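Local coordinates for putative curved DNA-binding protein (Chaetomium thermophilum var. thermophilum DSM 1495, PDB 4IPA) that probably acts in ribosome biogenesis as an Arx1 protein built on the methionine aminopeptidase-like fold of the M24 family, at residues A[41-46]-A[116-121]; A[94-99]-A[106-111]; A[134-139]-A[152-157]; A[159-164]-A[345-350]. All blocks are in the same frame, centred on the assembly; numbering follows the deposited sequence. Where two conformers were deposited one is given.

In the fold
The four contacts follow the pita-bread architecture of the M24 family. Contact 1 joins helix 23-46 to strand 115-124, and contact 2, about 13 Å away between centres, lies in the long loop leading into that strand. Contact 3 begins on the neighbouring strand 127-136, where Ile135 pairs with Ile116, and ends on helix 148-167. The same helix carries contact 4, whose partner is segment 345-350 of strand 342-352, 181 residues further along the chain. Contacts 2 and 4 lie farthest apart, about 25 Å between centres. Backbone pairing of Leu346 with Cys132 brings the two antiparallel sheets together, so contacts 2, 1, 3 and 4 form a chain of touching neighbours across both sheets.

Contact 1. Residues A[41-46]-A[116-121]; sequences AEVSKL and IKIQLG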
# COMPACT_ATOMS: atom_id res chain seq x y z
N ALA A 41 13.45 0.11 4.82
CA ALA A 41 14.37 1.04 5.46
C ALA A 41 15.61 1.22 4.60
O ALA A 41 16.08 2.34 4.41
CB ALA A 41 14.74 0.56 6.85
N GLU A 42 16.12 0.11 4.06
CA GLU A 42 17.28 0.16 3.17
C GLU A 42 16.97 0.90 1.89
O GLU A 42 17.81 1.63 1.38
CB GLU A 42 17.80 -1.25 2.84
CG GLU A 42 18.38 -2.00 4.02
CD GLU A 42 19.59 -1.30 4.65
OE1 GLU A 42 20.07 -0.28 4.09
OE2 GLU A 42 20.06 -1.76 5.72
N VAL A 43 15.77 0.71 1.35
CA VAL A 43 15.37 1.43 0.14
C VAL A 43 15.19 2.92 0.40
O VAL A 43 15.56 3.74 -0.44
CB VAL A 43 14.10 0.83 -0.50
CG1 VAL A 43 13.62 1.71 -1.66
CG2 VAL A 43 14.36 -0.57 -1.00
N SER A 44 14.63 3.29 1.56
CA SER A 44 14.41 4.71 1.87
C SER A 44 15.74 5.48 1.94
O SER A 44 15.81 6.63 1.54
CB SER A 44 13.62 4.88 3.18
OG SER A 44 12.34 4.25 3.14
N LYS A 45 16.79 4.83 2.44
CA LYS A 45 18.11 5.45 2.50
C LYS A 45 18.69 5.73 1.10
O LYS A 45 19.47 6.65 0.93
CB LYS A 45 19.07 4.57 3.31
CG LYS A 45 18.82 4.65 4.82
CD LYS A 45 19.39 3.45 5.57
CE LYS A 45 20.90 3.34 5.44
NZ LYS A 45 21.41 2.18 6.23
N LEU A 46 18.30 4.93 0.11
CA LEU A 46 18.77 5.15 -1.25
C LEU A 46 18.05 6.31 -1.94
O LEU A 46 18.52 6.80 -2.97
CB LEU A 46 18.65 3.88 -2.11
CG LEU A 46 19.35 2.62 -1.57
CD1 LEU A 46 19.08 1.40 -2.46
CD2 LEU A 46 20.85 2.84 -1.42
N ILE A 116 8.06 11.04 -1.90
CA ILE A 116 8.31 9.80 -2.62
C ILE A 116 7.60 8.66 -1.91
O ILE A 116 7.79 8.47 -0.70
CB ILE A 116 9.84 9.47 -2.65
CG1 ILE A 116 10.65 10.64 -3.24
CG2 ILE A 116 10.11 8.18 -3.40
CD1 ILE A 116 10.15 11.09 -4.59
N LYS A 117 6.79 7.91 -2.65
CA LYS A 117 6.09 6.75 -2.11
C LYS A 117 6.91 5.51 -2.36
O LYS A 117 7.24 5.20 -3.49
CB LYS A 117 4.70 6.57 -2.73
CG LYS A 117 3.66 7.49 -2.17
CD LYS A 117 3.98 8.93 -2.51
CE LYS A 117 3.86 9.19 -4.01
NZ LYS A 117 4.07 10.65 -4.32
N ILE A 118 7.24 4.82 -1.28
CA ILE A 118 7.98 3.58 -1.39
C ILE A 118 7.07 2.46 -0.91
O ILE A 118 6.69 2.40 0.26
CB ILE A 118 9.27 3.65 -0.59
CG1 ILE A 118 10.09 4.86 -1.05
CG2 ILE A 118 10.08 2.36 -0.77
CD1 ILE A 118 10.64 5.70 0.07
N GLN A 119 6.69 1.60 -1.84
CA GLN A 119 5.78 0.51 -1.55
C GLN A 119 6.41 -0.78 -2.05
O GLN A 119 6.85 -0.87 -3.21
CB GLN A 119 4.43 0.75 -2.22
CG GLN A 119 3.43 -0.41 -2.11
CD GLN A 119 2.01 0.05 -2.47
OE1 GLN A 119 1.17 -0.73 -2.93
NE2 GLN A 119 1.75 1.34 -2.25
N LEU A 120 6.47 -1.76 -1.17
CA LEU A 120 7.07 -3.03 -1.51
C LEU A 120 6.56 -4.05 -0.51
O LEU A 120 5.84 -3.69 0.42
CB LEU A 120 8.60 -2.92 -1.42
CG LEU A 120 9.19 -2.45 -0.10
CD1 LEU A 120 9.42 -3.62 0.85
CD2 LEU A 120 10.51 -1.70 -0.35
N GLY A 121 6.90 -5.31 -0.71
CA GLY A 121 6.51 -6.31 0.27
C GLY A 121 6.98 -7.71 -0.02
O GLY A 121 7.30 -8.07 -1.16
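Val43 of helix 41-46 packs against Ile118 and Leu120 of strand 116-121, part of the helix-on-sheet layering of the pita-bread fold. The axes of the two short segments come within 9.5 Å of each other and run at 151°, nearly antiparallel. The two valine methyls divide the work. With CG1 anti to the backbone N (chi1 173°), that branch meets Ile118 CG2 at 3.7 Å. CG2, turned to the side of the backbone N, reaches Leu120 CD2 at 4.1 Å. The valine side chain therefore spans two alternate residues of the strand, both of which point their side chains to the helix, and it slides past each of them in the opposite direction instead of butting head-on. Ile118 forks in turn: its CG2 serves Val43, while its longer arm, with chi2 at 133°, off the staggered values, ends with CD1 near the Ser44 hydroxyl. Helix 53-69 completes the packing, with Ile56 against Val43 and Met64 against Leu120. The hydroxyl of Ser44 is satisfied within its own helix by a hydrogen bond to Leu40 O; towards the strand it makes a plain van der Waals contact, Ser44 OG lying 3.8 Å from Ile118 CD1.

Contact 2. Residues A[94-99]-A[106-111]; sequences TPYTPL and AATEIQ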
# COMPACT_ATOMS: atom_id res chain seq x y z
N THR A 94 -0.26 5.25 -8.95
CA THR A 94 0.15 3.88 -9.22
C THR A 94 1.62 3.67 -8.82
O THR A 94 2.48 4.44 -9.19
CB THR A 94 -0.01 3.53 -10.69
OG1 THR A 94 -1.36 3.78 -11.08
CG2 THR A 94 0.33 2.05 -10.91
N PRO A 95 1.91 2.62 -8.04
CA PRO A 95 3.31 2.38 -7.65
C PRO A 95 4.19 2.28 -8.90
O PRO A 95 3.86 1.52 -9.80
CB PRO A 95 3.25 1.03 -6.92
CG PRO A 95 1.84 0.92 -6.44
CD PRO A 95 0.98 1.64 -7.44
N TYR A 96 5.29 3.03 -8.92
CA TYR A 96 6.13 3.18 -10.10
C TYR A 96 7.33 2.23 -10.10
O TYR A 96 8.05 2.13 -9.10
CB TYR A 96 6.61 4.64 -10.19
CG TYR A 96 7.26 5.02 -11.50
CD1 TYR A 96 6.61 4.80 -12.70
CD2 TYR A 96 8.51 5.62 -11.52
CE1 TYR A 96 7.20 5.16 -13.91
CE2 TYR A 96 9.11 5.97 -12.71
CZ TYR A 96 8.45 5.75 -13.91
OH TYR A 96 9.04 6.11 -15.11
N THR A 97 7.55 1.53 -11.22
CA THR A 97 8.67 0.59 -11.34
C THR A 97 8.99 0.32 -12.82
O THR A 97 8.63 -0.72 -13.36
CB THR A 97 8.42 -0.73 -10.55
OG1 THR A 97 9.37 -1.73 -10.93
CG2 THR A 97 7.01 -1.26 -10.79
N PRO A 98 9.70 1.26 -13.46
CA PRO A 98 9.82 1.30 -14.93
C PRO A 98 10.79 0.29 -15.54
O PRO A 98 11.59 -0.33 -14.83
CB PRO A 98 10.30 2.73 -15.19
CG PRO A 98 11.12 3.06 -13.99
CD PRO A 98 10.47 2.34 -12.82
N LEU A 99 10.71 0.11 -16.85
CA LEU A 99 11.65 -0.77 -17.57
C LEU A 99 13.02 -0.11 -17.76
O LEU A 99 13.12 1.10 -17.95
CB LEU A 99 11.11 -1.16 -18.93
CG LEU A 99 9.82 -1.99 -18.91
CD1 LEU A 99 9.46 -2.46 -20.30
CD2 LEU A 99 9.98 -3.17 -17.97
N ALA A 106 13.77 5.19 -17.47
CA ALA A 106 14.81 4.57 -16.65
C ALA A 106 15.89 5.57 -16.21
O ALA A 106 16.76 5.23 -15.42
CB ALA A 106 15.45 3.38 -17.36
N ALA A 107 15.82 6.80 -16.72
CA ALA A 107 16.78 7.84 -16.35
C ALA A 107 16.16 8.84 -15.37
O ALA A 107 16.84 9.76 -14.90
CB ALA A 107 17.32 8.57 -17.59
N THR A 108 14.87 8.67 -15.09
CA THR A 108 14.19 9.48 -14.08
C THR A 108 14.95 9.46 -12.74
O THR A 108 15.32 8.40 -12.24
CB THR A 108 12.77 8.97 -13.83
OG1 THR A 108 12.07 8.85 -15.07
CG2 THR A 108 12.01 9.93 -12.90
N GLU A 109 15.15 10.64 -12.16
CA GLU A 109 15.86 10.74 -10.89
C GLU A 109 14.99 11.35 -9.80
O GLU A 109 14.10 12.17 -10.08
CB GLU A 109 17.15 11.59 -11.05
CG GLU A 109 18.04 11.16 -12.20
CD GLU A 109 19.38 11.90 -12.24
OE1 GLU A 109 19.43 13.10 -11.85
OE2 GLU A 109 20.38 11.28 -12.65
N ILE A 110 15.28 10.96 -8.56
CA ILE A 110 14.65 11.55 -7.39
C ILE A 110 14.88 13.07 -7.39
O ILE A 110 16.02 13.53 -7.49
CB ILE A 110 15.24 10.96 -6.08
CG1 ILE A 110 15.14 9.44 -6.07
CG2 ILE A 110 14.55 11.56 -4.85
CD1 ILE A 110 13.70 8.93 -6.18
N GLN A 111 13.80 13.83 -7.27
CA GLN A 111 13.87 15.28 -7.17
C GLN A 111 13.83 15.71 -5.70
O GLN A 111 13.01 15.23 -4.93
CB GLN A 111 12.69 15.90 -7.91
CG GLN A 111 12.56 15.45 -9.34
CD GLN A 111 13.79 15.82 -10.15
OE1 GLN A 111 14.09 17.00 -10.31
NE2 GLN A 111 14.50 14.81 -10.65
O HOH W 1 9.32 8.79 -15.32
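Tyr96 extends its ring toward Thr108, and a single water links the two hydroxyls. The side chain leaves with CG anti to its backbone N (chi1 -168°), which carries the phenol across to segment 106-111. Tyr96 OH and Thr108 OG1 are themselves 4.1 Å apart. The water donates to both, at 2.7 Å to Tyr96 OH and 2.8 Å to Thr108 OG1, so both of its protons are committed to the bridge. Glu105 grips the same two hydroxyls, its OE1 bonded to Tyr96 OH and its backbone O to Thr108 OG1. Pro98 follows, and its CD lies over one face of the Tyr96 ring, 3.9 Å above the plane and nearer the edge than the centre. Phe92 meets the same tyrosine edge-to-face, so the phenol is held by packing as well as by its hydroxyl. At Leu99 the backbone makes the contact, with Leu99 O 3.3 Å from the methyl carbon Ala106 CB, while the Leu99 side chain, which starts away from segment 106-111, packs on Glu312 and Lys316 of helix 312-324. The water joins two parts of the long loop between strands 79-88 and 115-124 of the pita-bread fold.

Contact 3. Residues A[134-139]-A[152-157]; sequences TIVAKN and DLFLAT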
# COMPACT_ATOMS: atom_id res chain seq x y z
N THR A 134 5.68 7.25 2.85
CA THR A 134 6.04 8.39 2.04
C THR A 134 7.13 9.19 2.77
O THR A 134 6.98 9.54 3.94
CB THR A 134 4.83 9.28 1.74
OG1 THR A 134 3.87 8.53 1.00
CG2 THR A 134 5.25 10.51 0.92
N ILE A 135 8.23 9.45 2.08
CA ILE A 135 9.31 10.22 2.66
C ILE A 135 9.59 11.46 1.81
O ILE A 135 9.15 11.54 0.65
CB ILE A 135 10.60 9.41 2.74
CG1 ILE A 135 11.05 9.01 1.34
CG2 ILE A 135 10.42 8.17 3.65
CD1 ILE A 135 12.45 8.55 1.28
N VAL A 136 10.29 12.42 2.40
CA VAL A 136 10.73 13.62 1.68
C VAL A 136 12.14 13.37 1.17
O VAL A 136 13.06 13.07 1.93
CB VAL A 136 10.71 14.86 2.59
CG1 VAL A 136 11.23 16.10 1.84
CG2 VAL A 136 9.30 15.11 3.10
N ALA A 137 12.31 13.47 -0.14
CA ALA A 137 13.61 13.24 -0.74
C ALA A 137 14.61 14.28 -0.24
O ALA A 137 14.35 15.48 -0.30
CB ALA A 137 13.51 13.26 -2.24
N LYS A 138 15.74 13.83 0.27
CA LYS A 138 16.72 14.75 0.82
C LYS A 138 18.01 14.03 1.17
O LYS A 138 18.04 12.81 1.27
CB LYS A 138 16.15 15.43 2.07
CG LYS A 138 16.12 14.50 3.28
CD LYS A 138 15.40 15.14 4.45
CE LYS A 138 15.00 14.09 5.48
NZ LYS A 138 13.94 13.16 4.95
N ASN A 139 19.08 14.80 1.35
CA ASN A 139 20.36 14.25 1.79
C ASN A 139 20.44 14.12 3.30
O ASN A 139 19.71 14.79 4.03
CB ASN A 139 21.52 15.10 1.27
CG ASN A 139 21.68 14.99 -0.23
OD1 ASN A 139 21.55 15.98 -0.96
ND2 ASN A 139 21.95 13.77 -0.70
N ASP A 152 0.98 20.02 5.65
CA ASP A 152 -0.45 19.73 5.68
C ASP A 152 -0.78 18.40 5.00
O ASP A 152 -1.59 17.62 5.50
CB ASP A 152 -1.24 20.84 5.00
CG ASP A 152 -1.20 22.16 5.77
OD1 ASP A 152 -1.01 22.12 7.01
OD2 ASP A 152 -1.37 23.22 5.13
N LEU A 153 -0.16 18.17 3.84
CA LEU A 153 -0.36 16.95 3.06
C LEU A 153 -0.00 15.71 3.88
O LEU A 153 -0.77 14.75 3.94
CB LEU A 153 0.51 17.00 1.79
CG LEU A 153 0.52 15.73 0.94
CD1 LEU A 153 -0.89 15.45 0.42
CD2 LEU A 153 1.52 15.79 -0.22
N PHE A 154 1.17 15.74 4.51
CA PHE A 154 1.62 14.64 5.36
C PHE A 154 0.71 14.40 6.56
O PHE A 154 0.38 13.25 6.86
CB PHE A 154 3.05 14.90 5.85
CG PHE A 154 4.11 14.47 4.87
CD1 PHE A 154 4.41 15.25 3.77
CD2 PHE A 154 4.80 13.29 5.06
CE1 PHE A 154 5.39 14.87 2.87
CE2 PHE A 154 5.78 12.89 4.16
CZ PHE A 154 6.07 13.68 3.06
N LEU A 155 0.35 15.46 7.27
CA LEU A 155 -0.50 15.32 8.46
C LEU A 155 -1.90 14.80 8.12
O LEU A 155 -2.47 14.02 8.88
CB LEU A 155 -0.59 16.63 9.23
CG LEU A 155 0.69 16.96 9.99
CD1 LEU A 155 0.63 18.38 10.52
CD2 LEU A 155 0.91 15.96 11.11
N ALA A 156 -2.45 15.24 6.99
CA ALA A 156 -3.74 14.74 6.55
C ALA A 156 -3.65 13.23 6.36
O ALA A 156 -4.54 12.48 6.76
CB ALA A 156 -4.16 15.40 5.25
N THR A 157 -2.56 12.79 5.74
CA THR A 157 -2.41 11.38 5.43
C THR A 157 -2.21 10.58 6.72
O THR A 157 -2.80 9.52 6.90
CB THR A 157 -1.23 11.14 4.49
OG1 THR A 157 -1.35 12.01 3.35
CG2 THR A 157 -1.25 9.69 4.01
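Leu153 O, one residue ahead of the Phe154 ring that meets Thr134 and Val136, is gripped twice. Thr157 N bonds to it at 3.2 Å, as expected one helical turn on, and Thr157 OG1 adds a second bond at 2.9 Å from the opposite face of the carbonyl plane. The threonine hydroxyl is bound back onto its own helix; the contact with strand 134-136 is made by Phe154. Its CG lies anti to the carbonyl carbon (chi1 -84°), which swings the ring out from the helix to the end of the strand. There the ring fits between two alternate residues. Thr134 O approaches the ring edge near its plane, 3.6 Å from Phe154 CE2, and Thr134 CG2 lies 3.9 Å from Phe154 CZ. Val136 comes in obliquely, its CG2 packed against Phe154 CZ at 3.5 Å. Trp365 meets the same ring with the planes at about 50°. The hydroxyl of Thr134 is directed elsewhere, to Arg344 O on the neighbouring sheet, so the methyl branch is the one left for the aromatic ring. Beyond the strand, Lys138 curls back and NZ donates to a lone pair of Val136 O, 3.1 Å away and in the carbonyl plane. This is a beta-alpha connection whose strand and helix segments run nearly antiparallel, at 158°: strand 127-136 leads through a loop into helix 148-167, which also packs against strands 250-258 and 342-352 of the pita-bread fold.

Contact 4. Residues A[159-164]-A[345-350]; sequences YANEVL and LLTTIA
Asn161 faces Thr347 across a pair of waters and touches Leu345 directly. In the direct contact Asn161 CB lies 4.1 Å from Leu345 CD1. Between the polar ends the separation is too wide for a bond, with Asn161 ND2 4.0 Å from Thr347 OG1, and the waters fill it. One donates to Asn161 OD1 at 2.7 Å and accepts the proton of Thr347 OG1 at 2.8 Å. The other donates to Thr347 OG1, also at 2.8 Å, and takes a weak bond of 3.4 Å from Asn161 ND2. Donation therefore runs one way round, its first leg weak, from the amide NH2 through a water to the hydroxyl, then through the second water back to the amide oxygen. This circuit uses both ends of the amide and would favour its present rotation about chi2, and the hydroxyl is gripped once as donor and once as acceptor. Asn161 reaches this place because its CG stands anti to the backbone N (chi1 -169°), which points the amide from the helix to the strand. In the next shell Arg358 of the adjacent strand 355-360 packs on both Asn161 and Thr347, and is itself tied by a salt bridge to Glu162, which also pairs with Arg166. Trp365 and Thr157 pack on Leu345. Leu346, which starts away from the helix, packs on strand 127-136. Helix 148-167, packed on the antiparallel sheet that holds strand 342-352 with two waters between them, is part of the pita-bread fold of the M24 family.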
# COMPACT_ATOMS: atom_id res chain seq x y z
N TYR A 159 -3.22 11.39 9.80
CA TYR A 159 -4.44 11.31 10.60
C TYR A 159 -5.54 10.55 9.91
O TYR A 159 -6.33 9.88 10.56
CB TYR A 159 -4.91 12.69 11.10
CG TYR A 159 -4.08 13.17 12.25
CD1 TYR A 159 -4.11 12.50 13.47
CD2 TYR A 159 -3.22 14.25 12.12
CE1 TYR A 159 -3.33 12.92 14.54
CE2 TYR A 159 -2.43 14.68 13.18
CZ TYR A 159 -2.49 14.01 14.39
OH TYR A 159 -1.70 14.43 15.45
N ALA A 160 -5.58 10.63 8.59
CA ALA A 160 -6.52 9.80 7.86
C ALA A 160 -6.27 8.33 8.22
O ALA A 160 -7.21 7.56 8.45
CB ALA A 160 -6.38 10.04 6.36
N ASN A 161 -4.99 7.96 8.28
CA ASN A 161 -4.60 6.58 8.59
C ASN A 161 -4.99 6.17 10.01
O ASN A 161 -5.54 5.08 10.23
CB ASN A 161 -3.10 6.38 8.35
CG ASN A 161 -2.69 4.92 8.39
OD1 ASN A 161 -3.35 4.07 7.79
ND2 ASN A 161 -1.61 4.62 9.11
N GLU A 162 -4.71 7.04 10.98
CA GLU A 162 -5.07 6.80 12.37
C GLU A 162 -6.58 6.66 12.55
O GLU A 162 -7.04 5.83 13.32
CB GLU A 162 -4.55 7.92 13.28
CG GLU A 162 -3.03 7.98 13.36
CD GLU A 162 -2.41 6.70 13.91
OE1 GLU A 162 -2.84 6.26 14.99
OE2 GLU A 162 -1.51 6.13 13.26
N VAL A 163 -7.34 7.50 11.85
CA VAL A 163 -8.80 7.41 11.90
C VAL A 163 -9.30 6.12 11.23
O VAL A 163 -10.08 5.39 11.83
CB VAL A 163 -9.47 8.64 11.27
CG1 VAL A 163 -11.01 8.45 11.21
CG2 VAL A 163 -9.12 9.87 12.08
N LEU A 164 -8.86 5.85 10.01
CA LEU A 164 -9.25 4.62 9.31
C LEU A 164 -9.01 3.35 10.14
O LEU A 164 -9.90 2.51 10.28
CB LEU A 164 -8.52 4.49 7.96
CG LEU A 164 -8.82 3.22 7.18
CD1 LEU A 164 -10.33 2.99 7.11
CD2 LEU A 164 -8.19 3.25 5.76
N LEU A 345 0.07 5.99 2.63
CA LEU A 345 0.56 5.01 3.59
C LEU A 345 -0.18 3.70 3.38
O LEU A 345 -1.35 3.69 3.01
CB LEU A 345 0.33 5.50 5.01
CG LEU A 345 1.11 6.76 5.42
CD1 LEU A 345 0.46 7.41 6.65
CD2 LEU A 345 2.57 6.41 5.66
N LEU A 346 0.51 2.60 3.65
CA LEU A 346 -0.09 1.30 3.50
C LEU A 346 0.48 0.45 4.63
O LEU A 346 1.70 0.32 4.79
CB LEU A 346 0.21 0.69 2.12
CG LEU A 346 -0.81 -0.34 1.59
CD1 LEU A 346 -0.67 -0.65 0.07
CD2 LEU A 346 -0.78 -1.63 2.41
N THR A 347 -0.42 -0.09 5.43
CA THR A 347 -0.06 -0.88 6.58
C THR A 347 -0.77 -2.23 6.46
O THR A 347 -1.96 -2.29 6.16
CB THR A 347 -0.54 -0.19 7.88
OG1 THR A 347 -0.03 1.16 7.92
CG2 THR A 347 -0.07 -0.95 9.11
N THR A 348 -0.05 -3.32 6.70
CA THR A 348 -0.69 -4.62 6.79
C THR A 348 -1.02 -4.92 8.25
O THR A 348 -0.13 -4.97 9.09
CB THR A 348 0.21 -5.72 6.21
OG1 THR A 348 0.36 -5.51 4.80
CG2 THR A 348 -0.42 -7.12 6.46
N ILE A 349 -2.31 -5.09 8.56
CA ILE A 349 -2.73 -5.32 9.94
C ILE A 349 -3.33 -6.69 10.20
O ILE A 349 -3.80 -7.37 9.28
CB ILE A 349 -3.81 -4.31 10.39
CG1 ILE A 349 -5.11 -4.55 9.61
CG2 ILE A 349 -3.29 -2.87 10.29
CD1 ILE A 349 -6.26 -3.67 10.02
N ALA A 350 -3.34 -7.07 11.47
CA ALA A 350 -4.11 -8.22 11.92
C ALA A 350 -5.17 -7.78 12.92
O ALA A 350 -4.93 -6.92 13.77
CB ALA A 350 -3.20 -9.26 12.54
O HOH W 2 -1.83 2.48 6.25
O HOH W 3 0.66 2.43 10.27